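Local atomic coordinates of cell wall surface anchor family protein (Streptococcus agalactiae, PDB entry 3PHS), a protein that serves as the minor pilin GBS52 of the streptococcal pilus, with an IgG-like domain that mediates adhesion to lung epithelial cells. Residues G102-A107 with R112-F117; A107-R112 with G165-R170; L140-V145 with L186-S191; V156-Y161 with G192-S197; Y204-I209 with V232-E237. One frame throughout, in Å; residues are numbered along the deposited sequence.

Interaction 1. Residues G102-A107 with R112-F117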
# COMPACT_ATOMS: atom_id res chain seq x y z
N GLY A 102 0.73 -17.88 -1.40
CA GLY A 102 0.97 -17.20 -0.13
C GLY A 102 0.99 -15.69 -0.28
O GLY A 102 1.46 -15.17 -1.28
N LEU A 103 0.47 -15.00 0.73
CA LEU A 103 0.48 -13.53 0.74
C LEU A 103 0.50 -13.06 2.17
O LEU A 103 0.13 -13.80 3.07
CB LEU A 103 -0.76 -12.97 0.02
CG LEU A 103 -2.10 -12.93 0.75
CD1 LEU A 103 -3.11 -12.12 -0.04
CD2 LEU A 103 -2.63 -14.33 0.96
N ALA A 104 0.94 -11.82 2.39
CA ALA A 104 0.76 -11.19 3.69
C ALA A 104 -0.55 -10.42 3.69
O ALA A 104 -0.92 -9.78 2.69
CB ALA A 104 1.92 -10.25 4.00
N VAL A 105 -1.23 -10.47 4.83
CA VAL A 105 -2.52 -9.78 5.02
C VAL A 105 -2.39 -8.68 6.08
O VAL A 105 -1.75 -8.86 7.12
CB VAL A 105 -3.64 -10.78 5.42
CG1 VAL A 105 -4.98 -10.06 5.68
CG2 VAL A 105 -3.83 -11.82 4.33
N LYS A 106 -3.02 -7.54 5.81
CA LYS A 106 -3.06 -6.46 6.80
C LYS A 106 -4.36 -5.69 6.62
O LYS A 106 -4.75 -5.39 5.50
CB LYS A 106 -1.89 -5.51 6.59
CG LYS A 106 -1.82 -4.42 7.66
CD LYS A 106 -1.05 -3.27 7.08
CE LYS A 106 -0.46 -2.45 8.20
NZ LYS A 106 0.39 -1.36 7.62
N ALA A 107 -5.02 -5.40 7.74
CA ALA A 107 -6.30 -4.70 7.73
C ALA A 107 -7.29 -5.38 6.78
O ALA A 107 -7.90 -4.72 5.92
CB ALA A 107 -6.09 -3.23 7.32
N ARG A 112 0.03 -4.92 0.06
CA ARG A 112 0.65 -4.77 -1.26
C ARG A 112 2.19 -4.66 -1.20
O ARG A 112 2.86 -4.81 -2.22
CB ARG A 112 0.06 -3.56 -2.01
CG ARG A 112 0.56 -2.23 -1.48
CD ARG A 112 0.02 -1.06 -2.31
NE ARG A 112 0.68 0.20 -1.95
CZ ARG A 112 0.58 1.31 -2.67
NH1 ARG A 112 -0.15 1.34 -3.78
NH2 ARG A 112 1.21 2.40 -2.28
N ASN A 113 2.73 -4.43 -0.01
CA ASN A 113 4.18 -4.25 0.15
C ASN A 113 4.95 -5.58 0.26
O ASN A 113 6.18 -5.60 0.31
CB ASN A 113 4.46 -3.32 1.32
CG ASN A 113 3.88 -1.93 1.08
OD1 ASN A 113 4.11 -1.33 0.03
ND2 ASN A 113 3.09 -1.45 2.02
N VAL A 114 4.19 -6.68 0.26
CA VAL A 114 4.76 -8.01 0.19
C VAL A 114 4.28 -8.65 -1.11
O VAL A 114 3.08 -8.75 -1.36
CB VAL A 114 4.30 -8.86 1.40
CG1 VAL A 114 4.93 -10.28 1.34
CG2 VAL A 114 4.69 -8.15 2.71
N SER A 115 5.23 -9.06 -1.95
CA SER A 115 4.87 -9.73 -3.19
C SER A 115 4.35 -11.11 -2.87
O SER A 115 5.02 -11.89 -2.18
CB SER A 115 6.08 -9.81 -4.12
OG SER A 115 6.41 -8.52 -4.63
N ALA A 116 3.13 -11.40 -3.33
CA ALA A 116 2.56 -12.73 -3.17
C ALA A 116 3.33 -13.74 -4.04
O ALA A 116 4.01 -13.36 -5.01
CB ALA A 116 1.09 -12.73 -3.57
N PHE A 117 3.23 -15.02 -3.70
CA PHE A 117 4.08 -16.02 -4.35
C PHE A 117 3.36 -17.36 -4.46
O PHE A 117 2.41 -17.63 -3.72
CB PHE A 117 5.38 -16.22 -3.54
CG PHE A 117 5.15 -16.43 -2.08
CD1 PHE A 117 5.13 -15.34 -1.21
CD2 PHE A 117 4.88 -17.70 -1.58
CE1 PHE A 117 4.86 -15.52 0.14
CE2 PHE A 117 4.64 -17.90 -0.24
CZ PHE A 117 4.62 -16.81 0.63
O HOH W 1 1.15 -9.92 0.20
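Gly102 and Phe117 face each other as an antiparallel hydrogen-bonded pair. Gly102 N donates to Phe117 O at 2.9 Å in an almost straight bond (170° at the hydrogen), and Phe117 N returns a bond of 3.0 Å to Gly102 O. The phenylalanine ring folds back over its own partner: with CG placed between the backbone N and the carbonyl carbon (chi1 49°), one ring face is laid against the glycine. Gly102 CA sits 4.0 Å from the Phe117 ring centroid as a CH-pi contact, and Gly102 O lies over the same ring nearer its rim. One residue further, the methyl Ala116 CB meets Leu103 CB at 4.0 Å. Beyond this point the chains part, and in place of direct backbone pairing a water takes the N-H of Ala104 at 2.9 Å and lies 2.7 Å from Val114 O. Val114 still meets the other strand, its CG2 3.7 Å from Ala104 CB. Lys110 NZ also bonds Val114 O, within the same hairpin 98-106/109-121. On the other flank of strand 98-106 runs strand 46-52, whose Tyr47 touches both Ala104 and Val114, while Leu72 of helix 69-75 packs on Leu103.

Interaction 2. Residues A107-R112 with G165-R170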
# COMPACT_ATOMS: atom_id res chain seq x y z
N ALA A 107 -5.02 -5.40 7.74
CA ALA A 107 -6.30 -4.70 7.73
C ALA A 107 -7.29 -5.38 6.78
O ALA A 107 -7.90 -4.72 5.92
CB ALA A 107 -6.09 -3.23 7.32
N GLY A 108 -7.39 -6.71 6.91
CA GLY A 108 -8.36 -7.51 6.15
C GLY A 108 -8.18 -7.60 4.65
O GLY A 108 -9.09 -8.04 3.95
N GLU A 109 -7.01 -7.19 4.14
CA GLU A 109 -6.72 -7.19 2.71
C GLU A 109 -5.28 -7.56 2.49
O GLU A 109 -4.49 -7.58 3.45
CB GLU A 109 -6.94 -5.79 2.12
CG GLU A 109 -8.33 -5.58 1.54
CD GLU A 109 -8.55 -4.15 1.04
OE1 GLU A 109 -7.97 -3.19 1.60
OE2 GLU A 109 -9.32 -4.01 0.07
N LYS A 110 -4.93 -7.86 1.24
CA LYS A 110 -3.55 -8.13 0.88
C LYS A 110 -2.69 -6.93 1.24
O LYS A 110 -3.06 -5.79 0.97
CB LYS A 110 -3.37 -8.43 -0.61
CG LYS A 110 -1.91 -8.66 -1.00
CD LYS A 110 -1.76 -9.03 -2.46
CE LYS A 110 -0.32 -9.36 -2.80
NZ LYS A 110 0.60 -8.16 -2.95
N ASN A 111 -1.56 -7.20 1.88
CA ASN A 111 -0.55 -6.17 2.09
C ASN A 111 0.22 -6.03 0.77
O ASN A 111 0.96 -6.94 0.38
CB ASN A 111 0.38 -6.58 3.25
CG ASN A 111 1.46 -5.54 3.53
OD1 ASN A 111 1.68 -4.65 2.71
ND2 ASN A 111 2.11 -5.64 4.69
N ARG A 112 0.03 -4.92 0.06
CA ARG A 112 0.65 -4.77 -1.26
C ARG A 112 2.19 -4.66 -1.20
O ARG A 112 2.86 -4.81 -2.22
CB ARG A 112 0.06 -3.56 -2.01
CG ARG A 112 0.56 -2.23 -1.48
CD ARG A 112 0.02 -1.06 -2.31
NE ARG A 112 0.68 0.20 -1.95
CZ ARG A 112 0.58 1.31 -2.67
NH1 ARG A 112 -0.15 1.34 -3.78
NH2 ARG A 112 1.21 2.40 -2.28
N GLY A 165 -6.99 1.59 -3.44
CA GLY A 165 -7.30 1.25 -2.05
C GLY A 165 -8.67 1.72 -1.61
O GLY A 165 -9.19 2.72 -2.12
N ARG A 166 -9.25 0.99 -0.66
CA ARG A 166 -10.58 1.28 -0.12
C ARG A 166 -10.50 2.10 1.17
O ARG A 166 -11.45 2.80 1.53
CB ARG A 166 -11.31 -0.04 0.18
CG ARG A 166 -12.83 0.02 -0.00
CD ARG A 166 -13.51 -1.23 0.60
NE ARG A 166 -12.68 -2.43 0.49
CZ ARG A 166 -12.60 -3.20 -0.59
NH1 ARG A 166 -13.31 -2.93 -1.67
NH2 ARG A 166 -11.80 -4.27 -0.58
N THR A 167 -9.38 1.98 1.87
CA THR A 167 -9.27 2.59 3.19
C THR A 167 -8.14 3.62 3.30
O THR A 167 -6.98 3.33 2.97
CB THR A 167 -9.28 1.56 4.39
OG1 THR A 167 -8.25 1.89 5.33
CG2 THR A 167 -9.10 0.11 3.92
N PRO A 168 -8.50 4.83 3.78
CA PRO A 168 -7.58 5.97 3.87
C PRO A 168 -6.37 5.69 4.76
O PRO A 168 -6.50 5.01 5.78
CB PRO A 168 -8.43 7.09 4.49
CG PRO A 168 -9.85 6.63 4.45
CD PRO A 168 -9.84 5.14 4.30
N ILE A 169 -5.22 6.22 4.35
CA ILE A 169 -3.97 6.18 5.12
C ILE A 169 -4.04 7.25 6.20
O ILE A 169 -4.40 8.39 5.91
CB ILE A 169 -2.76 6.44 4.17
CG1 ILE A 169 -2.52 5.20 3.30
CG2 ILE A 169 -1.47 6.81 4.92
CD1 ILE A 169 -2.15 5.53 1.91
N ARG A 170 -3.68 6.89 7.43
CA ARG A 170 -3.77 7.84 8.55
C ARG A 170 -2.41 8.43 8.91
O ARG A 170 -1.37 7.81 8.65
CB ARG A 170 -4.48 7.18 9.74
CG ARG A 170 -5.87 6.67 9.34
CD ARG A 170 -6.70 6.07 10.47
NE ARG A 170 -6.23 4.73 10.85
CZ ARG A 170 -5.70 4.44 12.03
NH1 ARG A 170 -5.56 5.38 12.96
NH2 ARG A 170 -5.29 3.20 12.29
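Glu109 meets Arg166 and Thr167 through side chains alone, the backbones staying well apart, with Glu109 CA 9.7 Å from Gly165 CA, the nearest pair of alpha carbons. This is an interdomain contact: the start of strand 109-121, just past the turn of a beta hairpin in the N-terminal half, faces a loop of the prealbumin-like fold that follows. Its polar core is a salt bridge, Glu109 OE2 to Arg166 NH2 at 2.6 Å. A single carboxylate oxygen and a single guanidinium nitrogen make it, and the two flat groups are turned 42° from one another, so this is not the coplanar, two-pronged form of the pair. Glu109 runs straight beyond CG, sending its carboxylate toward the loop, whereas the arginine chain kinks at chi3 (-33°) to bring NH2 round to it. Arg166 is exposed, and solvent probably competes for the pair. Nearby, Arg112 also spans the junction: its NH1 bonds Asp203 O and its guanidinium makes a cation-pi contact with Tyr204, both in the second domain. The loop itself is tied to its domain through the backbone of Ile169, paired with Leu160. Beside the bridge, the other glutamate oxygen, Glu109 OE1, passes Thr167 CG2 at 4.2 Å.

Interaction 3. Residues L140-V145 with L186-S191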
# COMPACT_ATOMS: atom_id res chain seq x y z
N LEU A 140 2.49 18.41 -0.65
CA LEU A 140 1.40 18.98 -1.42
C LEU A 140 1.29 20.47 -1.14
O LEU A 140 1.23 20.88 0.02
CB LEU A 140 0.08 18.29 -1.08
CG LEU A 140 -1.25 18.89 -1.58
CD1 LEU A 140 -1.28 18.99 -3.11
CD2 LEU A 140 -2.44 18.06 -1.07
N LEU A 141 1.27 21.25 -2.21
CA LEU A 141 0.92 22.65 -2.13
C LEU A 141 -0.46 22.81 -2.78
O LEU A 141 -0.66 22.41 -3.93
CB LEU A 141 1.96 23.51 -2.85
CG LEU A 141 1.54 24.97 -3.14
CD1 LEU A 141 1.31 25.75 -1.84
CD2 LEU A 141 2.52 25.69 -4.06
N LYS A 142 -1.38 23.40 -2.03
CA LYS A 142 -2.71 23.68 -2.53
C LYS A 142 -2.81 25.18 -2.79
O LYS A 142 -2.53 25.97 -1.90
CB LYS A 142 -3.76 23.30 -1.50
CG LYS A 142 -5.23 23.45 -1.99
CD LYS A 142 -5.55 22.50 -3.17
CE LYS A 142 -7.03 22.56 -3.57
NZ LYS A 142 -7.37 23.85 -4.27
N VAL A 143 -3.23 25.55 -4.00
CA VAL A 143 -3.43 26.96 -4.31
C VAL A 143 -4.88 27.29 -4.70
O VAL A 143 -5.63 26.42 -5.17
CB VAL A 143 -2.45 27.45 -5.40
CG1 VAL A 143 -0.99 27.39 -4.90
CG2 VAL A 143 -2.64 26.65 -6.70
N GLY A 144 -5.25 28.55 -4.49
CA GLY A 144 -6.50 29.08 -5.00
C GLY A 144 -6.17 29.98 -6.18
O GLY A 144 -5.18 30.71 -6.15
N VAL A 145 -7.00 29.91 -7.22
CA VAL A 145 -6.75 30.61 -8.49
C VAL A 145 -7.83 31.67 -8.75
O VAL A 145 -9.01 31.36 -8.77
CB VAL A 145 -6.67 29.61 -9.67
CG1 VAL A 145 -6.36 30.33 -11.00
CG2 VAL A 145 -5.61 28.52 -9.40
N LEU A 186 -6.71 15.21 6.45
CA LEU A 186 -5.47 15.94 6.26
C LEU A 186 -5.87 17.35 5.83
O LEU A 186 -6.72 17.51 4.97
CB LEU A 186 -4.60 15.27 5.18
CG LEU A 186 -4.37 13.75 5.27
CD1 LEU A 186 -3.89 13.19 3.94
CD2 LEU A 186 -3.39 13.44 6.38
N GLU A 187 -5.27 18.35 6.44
CA GLU A 187 -5.69 19.73 6.20
C GLU A 187 -4.49 20.60 5.84
O GLU A 187 -3.46 20.55 6.51
CB GLU A 187 -6.43 20.27 7.43
CG GLU A 187 -7.33 21.43 7.11
CD GLU A 187 -8.13 21.92 8.30
OE1 GLU A 187 -8.88 21.12 8.91
OE2 GLU A 187 -8.04 23.14 8.58
N THR A 188 -4.62 21.38 4.77
CA THR A 188 -3.54 22.26 4.35
C THR A 188 -3.34 23.31 5.43
O THR A 188 -4.31 23.81 6.01
CB THR A 188 -3.81 22.94 2.99
OG1 THR A 188 -4.97 23.77 3.08
CG2 THR A 188 -4.02 21.88 1.89
N ASP A 189 -2.08 23.60 5.72
CA ASP A 189 -1.73 24.55 6.77
C ASP A 189 -1.85 25.98 6.25
O ASP A 189 -2.30 26.19 5.12
CB ASP A 189 -0.34 24.24 7.35
CG ASP A 189 0.79 24.39 6.34
OD1 ASP A 189 0.65 25.11 5.32
OD2 ASP A 189 1.87 23.78 6.57
N SER A 190 -1.47 26.97 7.06
CA SER A 190 -1.58 28.39 6.67
C SER A 190 -0.77 28.74 5.41
O SER A 190 -1.07 29.73 4.73
CB SER A 190 -1.17 29.29 7.85
OG SER A 190 0.22 29.14 8.11
N SER A 191 0.23 27.92 5.09
CA SER A 191 1.06 28.08 3.90
C SER A 191 0.58 27.26 2.69
O SER A 191 1.25 27.21 1.67
CB SER A 191 2.51 27.71 4.23
OG SER A 191 2.60 26.31 4.51
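Lys142, which packs its CB against Thr188 CG2 at 3.7 Å, carries an intramolecular isopeptide bond: its NZ is joined covalently to Asn238 CG. While CB packs on the loop 188-191, the rest of the lysine chain, bent at chi2 (64°) and again at chi4, leads away from that loop to the cross-link. The linked nitrogen remains a donor and bonds Val143 O at 3.2 Å, coming from above the carbonyl plane, a bond that orients the N-H of the linked nitrogen. Thr188 turns its methyl to Lys142; its hydroxyl is engaged by Leu153 O and Val156 N. Next to this pair, Leu141 CD1 reaches Ser191 O at 3.8 Å. The loop is shaped by an Asx turn in which Asp189 OD1 takes the backbone N of Ser191 at 2.9 Å, met well out of the carboxylate plane; the same oxygen also accepts from His193 N, where the next strand starts. Strands 135-146 and 231-240, which bear the lysine and the asparagine, are parallel neighbours in one sheet, with Glu208 of the facing sheet against Lys142. A Lys-Asn link between the first and last strands is characteristic of the CnaB-like, prealbumin-type domains of Gram-positive pilins and surface proteins.

Interaction 4. Residues V156-Y161 with G192-S197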
# COMPACT_ATOMS: atom_id res chain seq x y z
N VAL A 156 -7.93 23.39 3.49
CA VAL A 156 -8.49 22.46 2.50
C VAL A 156 -8.23 21.02 2.97
O VAL A 156 -7.11 20.70 3.38
CB VAL A 156 -7.88 22.69 1.09
CG1 VAL A 156 -8.44 21.68 0.06
CG2 VAL A 156 -8.11 24.12 0.62
N VAL A 157 -9.25 20.19 2.87
CA VAL A 157 -9.24 18.84 3.45
C VAL A 157 -9.04 17.77 2.38
O VAL A 157 -9.74 17.73 1.37
CB VAL A 157 -10.53 18.59 4.28
CG1 VAL A 157 -10.59 17.14 4.85
CG2 VAL A 157 -10.65 19.63 5.40
N PHE A 158 -8.05 16.90 2.62
CA PHE A 158 -7.76 15.77 1.77
C PHE A 158 -7.72 14.46 2.58
O PHE A 158 -7.53 14.49 3.80
CB PHE A 158 -6.38 15.94 1.14
CG PHE A 158 -6.33 16.92 0.00
CD1 PHE A 158 -6.06 18.27 0.23
CD2 PHE A 158 -6.45 16.49 -1.31
CE1 PHE A 158 -5.99 19.18 -0.85
CE2 PHE A 158 -6.37 17.38 -2.38
CZ PHE A 158 -6.14 18.72 -2.13
N GLU A 159 -7.91 13.34 1.88
CA GLU A 159 -7.56 12.01 2.38
C GLU A 159 -6.54 11.42 1.41
O GLU A 159 -6.47 11.83 0.26
CB GLU A 159 -8.79 11.12 2.49
CG GLU A 159 -9.73 11.58 3.60
CD GLU A 159 -11.07 10.87 3.60
OE1 GLU A 159 -11.36 10.09 2.67
OE2 GLU A 159 -11.83 11.11 4.55
N LEU A 160 -5.76 10.45 1.89
CA LEU A 160 -4.77 9.77 1.06
C LEU A 160 -5.06 8.27 1.05
O LEU A 160 -5.41 7.70 2.09
CB LEU A 160 -3.37 10.04 1.61
CG LEU A 160 -2.20 9.45 0.81
CD1 LEU A 160 -2.02 10.12 -0.54
CD2 LEU A 160 -0.90 9.55 1.62
N TYR A 161 -4.95 7.65 -0.12
CA TYR A 161 -5.20 6.23 -0.29
C TYR A 161 -4.03 5.60 -1.01
O TYR A 161 -3.36 6.25 -1.78
CB TYR A 161 -6.45 6.02 -1.16
CG TYR A 161 -7.72 6.43 -0.47
CD1 TYR A 161 -8.10 7.78 -0.41
CD2 TYR A 161 -8.52 5.49 0.16
CE1 TYR A 161 -9.27 8.16 0.27
CE2 TYR A 161 -9.68 5.85 0.81
CZ TYR A 161 -10.06 7.18 0.86
OH TYR A 161 -11.23 7.51 1.53
N GLY A 192 -0.56 26.59 2.83
CA GLY A 192 -1.15 25.79 1.75
C GLY A 192 -0.62 24.37 1.65
O GLY A 192 -0.95 23.65 0.70
N HIS A 193 0.19 23.94 2.62
CA HIS A 193 0.90 22.65 2.54
C HIS A 193 0.30 21.52 3.39
O HIS A 193 -0.24 21.75 4.47
CB HIS A 193 2.39 22.82 2.88
CG HIS A 193 3.19 23.51 1.82
ND1 HIS A 193 3.96 22.82 0.91
CD2 HIS A 193 3.32 24.82 1.52
CE1 HIS A 193 4.54 23.68 0.08
NE2 HIS A 193 4.18 24.90 0.44
N ILE A 194 0.37 20.31 2.84
CA ILE A 194 0.24 19.06 3.58
C ILE A 194 1.56 18.35 3.29
O ILE A 194 1.89 18.09 2.13
CB ILE A 194 -0.96 18.21 3.10
CG1 ILE A 194 -2.28 18.89 3.49
CG2 ILE A 194 -0.90 16.77 3.66
CD1 ILE A 194 -3.51 18.26 2.88
N ARG A 195 2.33 18.04 4.34
CA ARG A 195 3.56 17.25 4.19
C ARG A 195 3.42 15.95 4.96
O ARG A 195 3.02 15.96 6.13
CB ARG A 195 4.80 18.00 4.67
CG ARG A 195 5.11 19.27 3.88
CD ARG A 195 6.29 20.02 4.48
NE ARG A 195 6.60 21.25 3.73
CZ ARG A 195 6.03 22.43 3.96
NH1 ARG A 195 5.11 22.57 4.91
NH2 ARG A 195 6.38 23.49 3.23
N ILE A 196 3.73 14.83 4.31
CA ILE A 196 3.58 13.52 4.95
C ILE A 196 4.86 12.74 4.65
O ILE A 196 5.17 12.52 3.50
CB ILE A 196 2.35 12.73 4.41
CG1 ILE A 196 1.03 13.52 4.56
CG2 ILE A 196 2.21 11.38 5.15
CD1 ILE A 196 -0.13 12.96 3.72
N SER A 197 5.61 12.33 5.67
CA SER A 197 6.78 11.49 5.41
C SER A 197 6.46 10.07 5.89
O SER A 197 5.37 9.82 6.40
CB SER A 197 8.03 12.06 6.09
OG SER A 197 7.81 12.15 7.48
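Phe158 and Leu160 meet Ile194 and Ile196 in the hydrophobic core of a beta sandwich, the prealbumin-like domain, where strand 157-162 of one sheet faces strand 193-200 of the other. The two segments run in the same sense and diverge slightly: the alpha carbons of Val156 and Gly192 are 8.1 Å apart, those of Leu160 and Ile196 9.9 Å. Ile194 spans the narrower end. Its CG1 stands anti to the carbonyl carbon (chi1 -70°) and the chain then extends, so that CD1 arrives at Phe158 CD1, 3.7 Å away, meeting the ring obliquely with Phe158 CB also close by. Leu186, from the edge strand 186-187, packs on Leu160 and both isoleucines. Alternate residues face outward. On the outer surface of one sheet, Arg195 NH2 lies 3.4 Å above the plane of the His193 ring, over its centre, and Asp139 holds both residues, salt-bridged to Arg195 NE and hydrogen-bonded to His193 ND1. On the far side of strand 157-162, Tyr161 OH donates to Glu159 OE1 at 2.8 Å. Toward the wider end of the core, the last two side chains reach toward each other, tip to tip, with Leu160 CD2 and Ile196 CD1 4.1 Å apart.

Interaction 5. Residues Y204-I209 with V232-E237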
# COMPACT_ATOMS: atom_id res chain seq x y z
N TYR A 204 -0.03 6.28 -4.85
CA TYR A 204 -1.07 6.73 -3.94
C TYR A 204 -2.04 7.66 -4.66
O TYR A 204 -1.79 8.08 -5.78
CB TYR A 204 -0.45 7.46 -2.72
CG TYR A 204 0.42 6.57 -1.85
CD1 TYR A 204 1.73 6.28 -2.21
CD2 TYR A 204 -0.09 5.99 -0.68
CE1 TYR A 204 2.53 5.45 -1.42
CE2 TYR A 204 0.71 5.14 0.13
CZ TYR A 204 2.02 4.88 -0.26
OH TYR A 204 2.80 4.05 0.51
N VAL A 205 -3.14 7.96 -3.99
CA VAL A 205 -4.15 8.86 -4.54
C VAL A 205 -4.59 9.84 -3.45
O VAL A 205 -4.99 9.44 -2.35
CB VAL A 205 -5.37 8.08 -5.09
CG1 VAL A 205 -6.49 9.05 -5.53
CG2 VAL A 205 -4.97 7.18 -6.23
N LEU A 206 -4.50 11.12 -3.78
CA LEU A 206 -5.03 12.18 -2.93
C LEU A 206 -6.48 12.46 -3.32
O LEU A 206 -6.77 12.73 -4.49
CB LEU A 206 -4.20 13.45 -3.10
CG LEU A 206 -2.89 13.53 -2.31
CD1 LEU A 206 -2.06 14.68 -2.86
CD2 LEU A 206 -3.14 13.71 -0.79
N LYS A 207 -7.36 12.40 -2.35
CA LYS A 207 -8.74 12.71 -2.57
C LYS A 207 -9.10 14.04 -1.90
O LYS A 207 -8.92 14.18 -0.74
CB LYS A 207 -9.63 11.56 -2.10
CG LYS A 207 -11.06 11.66 -2.56
CD LYS A 207 -11.90 10.42 -2.15
CE LYS A 207 -13.42 10.69 -2.27
NZ LYS A 207 -14.24 9.64 -1.68
N GLU A 208 -9.52 15.02 -2.68
CA GLU A 208 -9.89 16.30 -2.08
C GLU A 208 -11.32 16.17 -1.57
O GLU A 208 -12.22 15.80 -2.33
CB GLU A 208 -9.76 17.45 -3.09
CG GLU A 208 -9.89 18.81 -2.43
CD GLU A 208 -9.69 19.98 -3.41
OE1 GLU A 208 -9.11 19.78 -4.50
OE2 GLU A 208 -10.10 21.10 -3.05
N ILE A 209 -11.52 16.49 -0.30
CA ILE A 209 -12.79 16.23 0.41
C ILE A 209 -13.62 17.50 0.49
O ILE A 209 -14.84 17.47 0.25
CB ILE A 209 -12.53 15.73 1.86
CG1 ILE A 209 -11.65 14.47 1.85
CG2 ILE A 209 -13.84 15.47 2.61
CD1 ILE A 209 -12.16 13.37 0.95
N VAL A 232 8.22 14.05 -3.15
CA VAL A 232 7.50 14.38 -4.38
C VAL A 232 6.69 15.65 -4.11
O VAL A 232 5.91 15.69 -3.18
CB VAL A 232 6.62 13.20 -4.91
CG1 VAL A 232 5.61 12.74 -3.88
CG2 VAL A 232 5.92 13.58 -6.23
N THR A 233 6.90 16.68 -4.93
CA THR A 233 6.21 17.95 -4.77
C THR A 233 5.03 17.95 -5.73
O THR A 233 5.19 17.66 -6.91
CB THR A 233 7.15 19.16 -5.07
OG1 THR A 233 8.20 19.18 -4.11
CG2 THR A 233 6.39 20.46 -4.95
N VAL A 234 3.83 18.24 -5.22
CA VAL A 234 2.67 18.32 -6.11
C VAL A 234 1.89 19.59 -5.81
O VAL A 234 1.71 19.93 -4.66
CB VAL A 234 1.77 17.06 -6.03
CG1 VAL A 234 1.47 16.68 -4.63
CG2 VAL A 234 0.47 17.24 -6.82
N THR A 235 1.46 20.29 -6.86
CA THR A 235 0.58 21.44 -6.69
C THR A 235 -0.80 21.11 -7.25
O THR A 235 -0.93 20.59 -8.37
CB THR A 235 1.15 22.72 -7.34
OG1 THR A 235 2.43 23.01 -6.78
CG2 THR A 235 0.27 23.91 -7.03
N ILE A 236 -1.81 21.36 -6.43
CA ILE A 236 -3.19 21.18 -6.85
C ILE A 236 -3.87 22.55 -6.84
O ILE A 236 -3.73 23.30 -5.87
CB ILE A 236 -3.94 20.18 -5.93
CG1 ILE A 236 -3.38 18.76 -6.14
CG2 ILE A 236 -5.44 20.18 -6.20
CD1 ILE A 236 -3.96 17.73 -5.19
N GLU A 237 -4.58 22.87 -7.91
CA GLU A 237 -5.29 24.15 -8.00
C GLU A 237 -6.75 24.04 -7.60
O GLU A 237 -7.40 23.02 -7.83
CB GLU A 237 -5.20 24.73 -9.42
CG GLU A 237 -3.79 24.90 -9.92
CD GLU A 237 -3.68 25.76 -11.18
OE1 GLU A 237 -4.71 26.11 -11.79
OE2 GLU A 237 -2.53 26.11 -11.53
O HOH W 2 -9.11 20.92 -6.86
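Leu206 reaches across the sandwich with one methyl, CD1, toward two residues of the opposite sheet: it is 4.4 Å from Val234 CG1 and 4.3 Å from Ile236 CD1. These are loose van der Waals contacts, made between strands whose axes approach no nearer than 10.9 Å and whose directions differ by 29°, as in two sheets packed face to face. Two residues on, Glu208 enters the same interior. With CG anti to the backbone N (chi1 -170°) and the chain straight thereafter, it slides past Ile236 in the opposite direction, bringing its OE1 within 4.1 Å of Ile236 CG2. The polar end of Glu208 is buried but not left to the aliphatic carbon: a water donates to Glu208 OE1 at 2.6 Å and to Glu237 O at 2.9 Å, bridging the two sheets. Glu208 also packs on Lys142, whose NZ is linked to Asn238; a buried acidic residue beside the Lys-Asn link is usual in CnaB-type domains. The Glu237 side chain starts away from strand 202-210, and its carboxylate forms salt bridges with Lys150 and Lys239. Between strands 157-162 and 221-226, its partners in the sheet, strand 202-210 occupies an inner position, and Phe158 from the first of these touches both Glu208 and Ile236. Strand 231-240 runs parallel to strand 135-146, whose Leu140 and Leu138 pack beside Ile236 and Val234.

Overall arrangement
From the N terminus, interaction 1 comes first and closes the short hairpin 98-106/109-121. Interaction 2 crosses it, sharing Ala107 and Arg112, and closes a loop of more than fifty residues that joins the N-terminal half to the prealbumin-like domain. The other three lie in that domain, where interactions 3, 4 and 5 close loops of 40, 30 and 22 intervening residues. Interactions 2, 3 and 4 cross one another, their segments alternating, whereas interaction 5 follows in series. Interactions 3, 4 and 5 have centres 7 to 10 Å apart and together tie its two sheets; backbone bonds link them, as between Leu141 and Val234 or Val157 and Ile209. Interaction 2 reaches this core through Ile169, which touches Tyr204.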